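Local structure of leucine aminopeptidase 2, chloroplastic (Streptomyces sp. BC16019, 5LHJ) at residues 433-436 and 442-445. The protein is an aminopeptidase of the M17 family that acts in bottromycin maturation and probably removes unsubstituted N-terminal amino acids from peptides with the help of manganese. Residues are numbered along the deposited sequence; the frame is centred on the assembly and turned at random.
Sequences NCSH and IQAA
The hydroxyl of Ser435 takes part in two hydrogen bonds. Its OG donates to OE1 of Gln443, 2.6 Å away. It also accepts from the backbone N of Arg437, an ST turn by which the loop holds its own hydroxyl. Towards Gln443, OG approaches at a C=O...OG angle of 122°, near the usual direction for a carbonyl oxygen, and 22° off the carbonyl plane. With chi1 at 66°, OG lies between the backbone N and the carbonyl carbon of Ser435, where it can serve both bonds. CB of Ser435 comes within 3.3 Å of OE1 of Gln443. Gln443 reaches across with its chain extended beyond CG, which carries the amide to the loop although the CA atoms of Ser435 and Gln443 are 8.3 Å apart. Its NE2 donates to OE1 of Glu420, and the two bonds together fix the turn of the amide. With only an alanine at Gln443, the Ser435 hydroxyl would probably lose its acceptor and the Glu420 carboxylate its donor. Within the loop, the backbone N of His436 makes a weak hydrogen bond to SG of Cys434, at 3.6 Å. The contact is a side-chain tie in the catalytic domain, away from the manganese site. It joins the loop after strand 431-432 to the first turns of helix 440-449, which that loop leads into. Asn433 holds the loop to Thr340 and His341, while Ala444 packs on Arg347 of helix 345-358, and Ile442 and Ala445 pack on Phe390 of strand 386-390.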
# COMPACT_ATOMS: atom_id res chain seq x y z
N ASN A 433 -2.93 19.09 16.12
CA ASN A 433 -2.29 17.93 16.75
C ASN A 433 -1.51 17.04 15.80
O ASN A 433 -0.92 16.06 16.25
CB ASN A 433 -3.28 17.10 17.58
CG ASN A 433 -4.18 16.21 16.74
OD1 ASN A 433 -4.50 16.51 15.60
ND2 ASN A 433 -4.59 15.08 17.33
N CYS A 434 -1.51 17.36 14.50
CA CYS A 434 -0.76 16.59 13.51
C CYS A 434 -0.52 17.42 12.26
O CYS A 434 -1.47 17.95 11.67
CB CYS A 434 -1.53 15.33 13.13
SG CYS A 434 -0.68 14.23 11.97
N SER A 435 0.75 17.54 11.86
CA SER A 435 1.11 18.30 10.65
C SER A 435 1.09 17.48 9.38
O SER A 435 1.16 18.05 8.27
CB SER A 435 2.52 18.88 10.80
OG SER A 435 3.47 17.84 10.84
N HIS A 436 1.06 16.15 9.51
CA HIS A 436 1.26 15.23 8.40
C HIS A 436 2.61 15.43 7.71
O HIS A 436 2.77 15.05 6.55
CB HIS A 436 0.11 15.31 7.37
CG HIS A 436 -1.25 15.17 7.97
ND1 HIS A 436 -2.07 16.24 8.22
CD2 HIS A 436 -1.92 14.07 8.39
CE1 HIS A 436 -3.20 15.82 8.76
NE2 HIS A 436 -3.13 14.51 8.88
N ILE A 442 9.54 15.99 17.50
CA ILE A 442 9.88 17.35 17.92
C ILE A 442 8.62 18.22 17.99
O ILE A 442 8.42 18.98 18.96
CB ILE A 442 11.00 17.95 17.02
CG1 ILE A 442 12.27 17.08 17.19
CG2 ILE A 442 11.22 19.42 17.39
CD1 ILE A 442 13.54 17.59 16.56
N GLN A 443 7.73 18.10 17.00
CA GLN A 443 6.49 18.87 17.00
C GLN A 443 5.63 18.55 18.23
O GLN A 443 5.04 19.46 18.81
CB GLN A 443 5.68 18.62 15.73
CG GLN A 443 6.37 19.15 14.48
CD GLN A 443 5.88 18.49 13.21
OE1 GLN A 443 4.73 18.05 13.13
NE2 GLN A 443 6.74 18.43 12.20
N ALA A 444 5.58 17.28 18.64
CA ALA A 444 4.79 16.90 19.83
C ALA A 444 5.33 17.55 21.10
O ALA A 444 4.56 17.99 21.97
CB ALA A 444 4.73 15.39 19.99
N ALA A 445 6.66 17.61 21.21
CA ALA A 445 7.31 18.23 22.35
C ALA A 445 7.00 19.73 22.40
O ALA A 445 6.68 20.28 23.46
CB ALA A 445 8.82 17.98 22.30